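Local coordinates for protein TetR/AcrR family transcriptional regulator (Bradyrhizobium diazoefficiens, PDB 6G8G) that probably represses transcription as a dimeric TetR-family regulator and responds to flavonoids such as genistein, which it binds, at residues A[140-151]-A[164-172]. Residues are numbered along the deposited sequence; the frame is centred on the assembly and turned at random.
Sequences EATIRRLAQFLE and PMEAANQFL
Ile143, Leu146, Ala147 and Leu150 pack on Pro164, Met165, Ala168 and Leu172 in an apolar helix-helix contact buried in the C-terminal domain, the steep crossing of helices 139-155 and 164-176. The segment axes run 114° apart and approach to 8.1 Å. Small residues let the backbones close in: the methyl of Ala168 drops between Ile143, Leu146, Ala147 and Leu150, with CB 3.5 Å from Ile143 O, while Ala147 CB lies 3.6 Å from Pro164 O. This is knobs-into-holes packing within the all-helical ligand-binding and dimerisation domain of a TetR-family regulator. Ile143 is the knob in return, seated among Met165, Ala168, Asn169 and Leu172. Its branches divide the work: CG2, anti to the backbone N, meets Met165 CE at 3.7 Å, and CD1 reaches Asn169 ND2. Cut back to an alanine, this position would lose both branches, which would probably open a gap beside Leu172 and leave the selenomethionine methyl freer to swing. Met165 bends at its last torsion (chi3 62°), which brings CE across Ile143 CG2 and alongside the CG of Arg144. On the far flank Leu146 CD2 lies 3.6 Å from Phe171 CD2, and the Phe171 ring stacks edge-to-face with Phe206. Ile143 and Asn169 also touch Glu178 of the second subunit.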
ATOM      1  N   GLU A 140       9.100  -9.328   1.733  1.00 54.94           N
ATOM      2  CA  GLU A 140       9.305 -10.261   2.834  1.00 53.67           C
ATOM      3  C   GLU A 140      10.781 -10.373   3.143  1.00 50.55           C
ATOM      4  O   GLU A 140      11.166 -10.582   4.275  1.00 46.67           O
ATOM      5  CB  GLU A 140       8.693 -11.628   2.560  1.00 57.98           C
ATOM      6  CG  GLU A 140       8.530 -12.426   3.835  1.00 64.28           C
ATOM      7  CD  GLU A 140       7.726 -13.700   3.676  1.00 73.88           C
ATOM      8  OE1 GLU A 140       6.532 -13.731   4.118  1.00 83.21           O
ATOM      9  OE2 GLU A 140       8.298 -14.670   3.140  1.00 73.24           O
ATOM     10  N   ALA A 141      11.616 -10.235   2.132  1.00 48.35           N
ATOM     11  CA  ALA A 141      13.059 -10.305   2.361  1.00 50.39           C
ATOM     12  C   ALA A 141      13.527  -9.174   3.246  1.00 50.65           C
ATOM     13  O   ALA A 141      14.362  -9.368   4.137  1.00 54.72           O
ATOM     14  CB  ALA A 141      13.812 -10.270   1.047  1.00 49.69           C
ATOM     15  N   THR A 142      12.995  -7.995   2.995  1.00 49.28           N
ATOM     16  CA  THR A 142      13.283  -6.859   3.840  1.00 53.84           C
ATOM     17  C   THR A 142      12.887  -7.127   5.284  1.00 53.09           C
ATOM     18  O   THR A 142      13.634  -6.846   6.220  1.00 51.39           O
ATOM     19  CB  THR A 142      12.532  -5.618   3.349  1.00 54.30           C
ATOM     20  OG1 THR A 142      12.982  -5.295   2.036  1.00 57.67           O
ATOM     21  CG2 THR A 142      12.802  -4.442   4.254  1.00 58.76           C
ATOM     22  N   ILE A 143      11.704  -7.673   5.478  1.00 52.94           N
ATOM     23  CA  ILE A 143      11.304  -8.024   6.831  1.00 54.18           C
ATOM     24  C   ILE A 143      12.310  -8.985   7.495  1.00 52.69           C
ATOM     25  O   ILE A 143      12.717  -8.758   8.623  1.00 54.43           O
ATOM     26  CB  ILE A 143       9.905  -8.652   6.828  1.00 57.66           C
ATOM     27  CG1 ILE A 143       8.846  -7.603   6.501  1.00 56.63           C
ATOM     28  CG2 ILE A 143       9.583  -9.307   8.165  1.00 56.78           C
ATOM     29  CD1 ILE A 143       7.466  -8.196   6.231  1.00 56.27           C
ATOM     30  N   ARG A 144      12.704 -10.036   6.789  1.00 54.09           N
ATOM     31  CA  ARG A 144      13.638 -11.015   7.329  1.00 57.45           C
ATOM     32  C   ARG A 144      14.972 -10.422   7.722  1.00 56.37           C
ATOM     33  O   ARG A 144      15.497 -10.762   8.767  1.00 57.09           O
ATOM     34  CB  ARG A 144      13.860 -12.131   6.339  1.00 66.94           C
ATOM     35  CG  ARG A 144      12.657 -13.045   6.213  1.00 80.49           C
ATOM     36  CD  ARG A 144      12.743 -14.136   5.171  1.00 88.63           C
ATOM     37  NE  ARG A 144      13.593 -13.948   3.977  1.00 93.31           N
ATOM     38  CZ  ARG A 144      13.197 -13.864   2.699  1.00 98.99           C
ATOM     39  NH1 ARG A 144      11.897 -13.901   2.333  1.00 96.22           N
ATOM     40  NH2 ARG A 144      14.134 -13.728   1.757  1.00 98.31           N
ATOM     41  N   ARG A 145      15.521  -9.525   6.907  1.00 56.06           N
ATOM     42  CA  ARG A 145      16.793  -8.885   7.252  1.00 58.04           C
ATOM     43  C   ARG A 145      16.689  -8.119   8.521  1.00 57.37           C
ATOM     44  O   ARG A 145      17.583  -8.144   9.351  1.00 60.31           O
ATOM     45  CB  ARG A 145      17.261  -7.932   6.168  1.00 64.66           C
ATOM     46  CG  ARG A 145      18.041  -8.641   5.093  1.00 79.66           C
ATOM     47  CD  ARG A 145      18.053  -7.826   3.834  1.00 92.71           C
ATOM     48  NE  ARG A 145      18.697  -6.530   3.958  1.00101.65           N
ATOM     49  CZ  ARG A 145      19.946  -6.270   3.585  1.00104.08           C
ATOM     50  NH1 ARG A 145      20.755  -7.228   3.165  1.00 96.97           N
ATOM     51  NH2 ARG A 145      20.388  -5.027   3.685  1.00112.09           N
ATOM     52  N   LEU A 146      15.610  -7.366   8.653  1.00 58.76           N
ATOM     53  CA  LEU A 146      15.453  -6.536   9.822  1.00 59.26           C
ATOM     54  C   LEU A 146      15.245  -7.435  11.008  1.00 58.40           C
ATOM     55  O   LEU A 146      15.744  -7.173  12.085  1.00 56.51           O
ATOM     56  CB  LEU A 146      14.280  -5.591   9.638  1.00 58.47           C
ATOM     57  CG  LEU A 146      14.029  -4.682  10.830  1.00 59.69           C
ATOM     58  CD1 LEU A 146      15.261  -3.895  11.185  1.00 61.20           C
ATOM     59  CD2 LEU A 146      12.878  -3.742  10.535  1.00 64.29           C
ATOM     60  N   ALA A 147      14.479  -8.495  10.802  1.00 62.26           N
ATOM     61  CA  ALA A 147      14.162  -9.399  11.884  1.00 60.66           C
ATOM     62  C   ALA A 147      15.444  -9.966  12.447  1.00 60.54           C
ATOM     63  O   ALA A 147      15.597 -10.057  13.656  1.00 65.10           O
ATOM     64  CB  ALA A 147      13.231 -10.497  11.410  1.00 60.36           C
ATOM     65  N   GLN A 148      16.404 -10.289  11.602  1.00 59.99           N
ATOM     66  CA  GLN A 148      17.642 -10.837  12.135  1.00 68.13           C
ATOM     67  C   GLN A 148      18.376  -9.808  12.973  1.00 66.49           C
ATOM     68  O   GLN A 148      18.898 -10.109  14.042  1.00 77.40           O
ATOM     69  CB  GLN A 148      18.542 -11.347  11.017  1.00 72.82           C
ATOM     70  CG  GLN A 148      17.902 -12.482  10.222  1.00 79.66           C
ATOM     71  CD  GLN A 148      18.771 -12.954   9.081  1.00 85.84           C
ATOM     72  OE1 GLN A 148      19.961 -13.180   9.258  1.00102.41           O
ATOM     73  NE2 GLN A 148      18.182 -13.098   7.898  1.00 90.56           N
ATOM     74  N   PHE A 149      18.369  -8.566  12.556  1.00 62.77           N
ATOM     75  CA  PHE A 149      18.925  -7.525  13.430  1.00 61.07           C
ATOM     76  C   PHE A 149      18.154  -7.421  14.748  1.00 61.91           C
ATOM     77  O   PHE A 149      18.747  -7.228  15.800  1.00 66.79           O
ATOM     78  CB  PHE A 149      18.925  -6.175  12.738  1.00 57.01           C
ATOM     79  CG  PHE A 149      19.275  -5.056  13.640  1.00 59.06           C
ATOM     80  CD1 PHE A 149      20.578  -4.881  14.093  1.00 64.39           C
ATOM     81  CD2 PHE A 149      18.294  -4.187  14.095  1.00 59.42           C
ATOM     82  CE1 PHE A 149      20.905  -3.818  14.946  1.00 65.06           C
ATOM     83  CE2 PHE A 149      18.612  -3.128  14.943  1.00 61.41           C
ATOM     84  CZ  PHE A 149      19.915  -2.939  15.360  1.00 62.27           C
ATOM     85  N   LEU A 150      16.828  -7.505  14.701  1.00 58.53           N
ATOM     86  CA  LEU A 150      16.068  -7.370  15.924  1.00 61.33           C
ATOM     87  C   LEU A 150      16.334  -8.543  16.869  1.00 63.69           C
ATOM     88  O   LEU A 150      16.268  -8.356  18.067  1.00 69.91           O
ATOM     89  CB  LEU A 150      14.577  -7.189  15.654  1.00 62.01           C
ATOM     90  CG  LEU A 150      14.171  -5.929  14.864  1.00 62.66           C
ATOM     91  CD1 LEU A 150      12.656  -5.853  14.699  1.00 60.22           C
ATOM     92  CD2 LEU A 150      14.685  -4.657  15.502  1.00 62.45           C
ATOM     93  N   GLU A 151      16.648  -9.731  16.358  1.00 64.45           N
ATOM     94  CA  GLU A 151      17.012 -10.848  17.246  1.00 68.56           C
ATOM     95  C   GLU A 151      18.244 -10.526  18.051  1.00 69.57           C
ATOM     96  O   GLU A 151      18.318 -10.861  19.232  1.00 72.68           O
ATOM     97  CB  GLU A 151      17.310 -12.117  16.480  1.00 76.40           C
ATOM     98  CG  GLU A 151      16.117 -12.730  15.781  1.00 86.64           C
ATOM     99  CD  GLU A 151      16.170 -14.249  15.783  1.00 96.40           C
ATOM    100  OE1 GLU A 151      16.304 -14.846  14.671  1.00 92.20           O
ATOM    101  OE2 GLU A 151      16.080 -14.829  16.904  1.00 93.69           O
ATOM    102  N   PRO A 164      10.350 -11.877  16.132  1.00 64.49           N
ATOM    103  CA  PRO A 164      11.145 -10.893  15.410  1.00 68.34           C
ATOM    104  C   PRO A 164      10.575 -10.462  14.057  1.00 68.16           C
ATOM    105  O   PRO A 164      10.703  -9.297  13.687  1.00 71.16           O
ATOM    106  CB  PRO A 164      12.486 -11.597  15.225  1.00 70.16           C
ATOM    107  CG  PRO A 164      12.193 -13.046  15.391  1.00 70.16           C
ATOM    108  CD  PRO A 164      11.124 -13.085  16.423  1.00 68.55           C
HETATM  109  N   MSE A 165       9.901 -11.356  13.356  1.00 68.28           N
HETATM  110  CA  MSE A 165       9.262 -10.968  12.094  1.00 65.45           C
HETATM  111  C   MSE A 165       8.078 -10.062  12.344  1.00 63.58           C
HETATM  112  O   MSE A 165       7.906  -9.061  11.669  1.00 59.63           O
HETATM  113  CB  MSE A 165       8.887 -12.217  11.322  1.00 65.08           C
HETATM  114  CG  MSE A 165      10.188 -12.765  10.763  1.00 71.55           C
HETATM  115 SE   MSE A 165       9.846 -14.031   9.293  1.00 89.61          SE
HETATM  116  CE  MSE A 165       8.941 -12.912   7.965  1.00 89.40           C
ATOM    117  N   GLU A 166       7.260 -10.413  13.321  1.00 61.22           N
ATOM    118  CA  GLU A 166       6.169  -9.583  13.700  1.00 60.70           C
ATOM    119  C   GLU A 166       6.713  -8.205  14.022  1.00 54.59           C
ATOM    120  O   GLU A 166       6.178  -7.211  13.572  1.00 54.18           O
ATOM    121  CB  GLU A 166       5.427 -10.216  14.888  1.00 67.74           C
ATOM    122  CG  GLU A 166       4.196  -9.453  15.387  1.00 75.33           C
ATOM    123  CD  GLU A 166       3.334 -10.237  16.372  1.00 86.33           C
ATOM    124  OE1 GLU A 166       3.818 -10.562  17.497  1.00 91.24           O
ATOM    125  OE2 GLU A 166       2.173 -10.537  15.989  1.00 84.45           O
ATOM    126  N   ALA A 167       7.785  -8.143  14.796  1.00 54.71           N
ATOM    127  CA  ALA A 167       8.309  -6.841  15.230  1.00 54.79           C
ATOM    128  C   ALA A 167       8.892  -6.078  14.074  1.00 52.83           C
ATOM    129  O   ALA A 167       8.744  -4.875  13.983  1.00 51.01           O
ATOM    130  CB  ALA A 167       9.347  -7.008  16.306  1.00 55.03           C
ATOM    131  N   ALA A 168       9.557  -6.777  13.182  1.00 53.09           N
ATOM    132  CA  ALA A 168      10.119  -6.123  12.017  1.00 53.86           C
ATOM    133  C   ALA A 168       8.995  -5.519  11.206  1.00 54.69           C
ATOM    134  O   ALA A 168       9.066  -4.378  10.762  1.00 56.91           O
ATOM    135  CB  ALA A 168      10.906  -7.120  11.183  1.00 55.04           C
ATOM    136  N   ASN A 169       7.952  -6.294  10.997  1.00 54.37           N
ATOM    137  CA  ASN A 169       6.843  -5.827  10.183  1.00 54.32           C
ATOM    138  C   ASN A 169       6.157  -4.622  10.823  1.00 52.47           C
ATOM    139  O   ASN A 169       5.688  -3.710  10.148  1.00 53.22           O
ATOM    140  CB  ASN A 169       5.884  -6.980   9.975  1.00 56.78           C
ATOM    141  CG  ASN A 169       4.728  -6.638   9.097  1.00 58.66           C
ATOM    142  OD1 ASN A 169       3.636  -6.827   9.526  1.00 65.97           O
ATOM    143  ND2 ASN A 169       4.956  -6.194   7.858  1.00 61.17           N
ATOM    144  N   GLN A 170       6.146  -4.588  12.137  1.00 54.54           N
ATOM    145  CA  GLN A 170       5.526  -3.492  12.829  1.00 55.15           C
ATOM    146  C   GLN A 170       6.346  -2.247  12.686  1.00 53.86           C
ATOM    147  O   GLN A 170       5.816  -1.176  12.414  1.00 57.70           O
ATOM    148  CB  GLN A 170       5.330  -3.856  14.282  1.00 56.41           C
ATOM    149  CG  GLN A 170       4.207  -4.861  14.427  1.00 57.25           C
ATOM    150  CD  GLN A 170       4.203  -5.569  15.766  1.00 61.65           C
ATOM    151  OE1 GLN A 170       5.238  -5.727  16.419  1.00 66.09           O
ATOM    152  NE2 GLN A 170       3.022  -6.003  16.185  1.00 60.71           N
ATOM    153  N   PHE A 171       7.646  -2.395  12.804  1.00 53.55           N
ATOM    154  CA  PHE A 171       8.547  -1.256  12.598  1.00 55.96           C
ATOM    155  C   PHE A 171       8.365  -0.639  11.220  1.00 50.36           C
ATOM    156  O   PHE A 171       8.250   0.563  11.078  1.00 50.72           O
ATOM    157  CB  PHE A 171      10.004  -1.677  12.781  1.00 55.39           C
ATOM    158  CG  PHE A 171      10.971  -0.586  12.518  1.00 55.81           C
ATOM    159  CD1 PHE A 171      11.239   0.351  13.490  1.00 58.45           C
ATOM    160  CD2 PHE A 171      11.623  -0.499  11.321  1.00 54.92           C
ATOM    161  CE1 PHE A 171      12.143   1.363  13.258  1.00 57.44           C
ATOM    162  CE2 PHE A 171      12.542   0.512  11.082  1.00 53.96           C
ATOM    163  CZ  PHE A 171      12.799   1.443  12.047  1.00 54.28           C
ATOM    164  N   LEU A 172       8.307  -1.489  10.213  1.00 51.50           N
ATOM    165  CA  LEU A 172       8.190  -1.030   8.854  1.00 52.13           C
ATOM    166  C   LEU A 172       6.814  -0.446   8.570  1.00 52.31           C
ATOM    167  O   LEU A 172       6.711   0.613   7.960  1.00 56.85           O
ATOM    168  CB  LEU A 172       8.523  -2.152   7.890  1.00 55.92           C
ATOM    169  CG  LEU A 172       9.966  -2.678   7.999  1.00 53.74           C
ATOM    170  CD1 LEU A 172      10.119  -4.019   7.304  1.00 54.75           C
ATOM    171  CD2 LEU A 172      10.947  -1.679   7.409  1.00 55.92           C
TER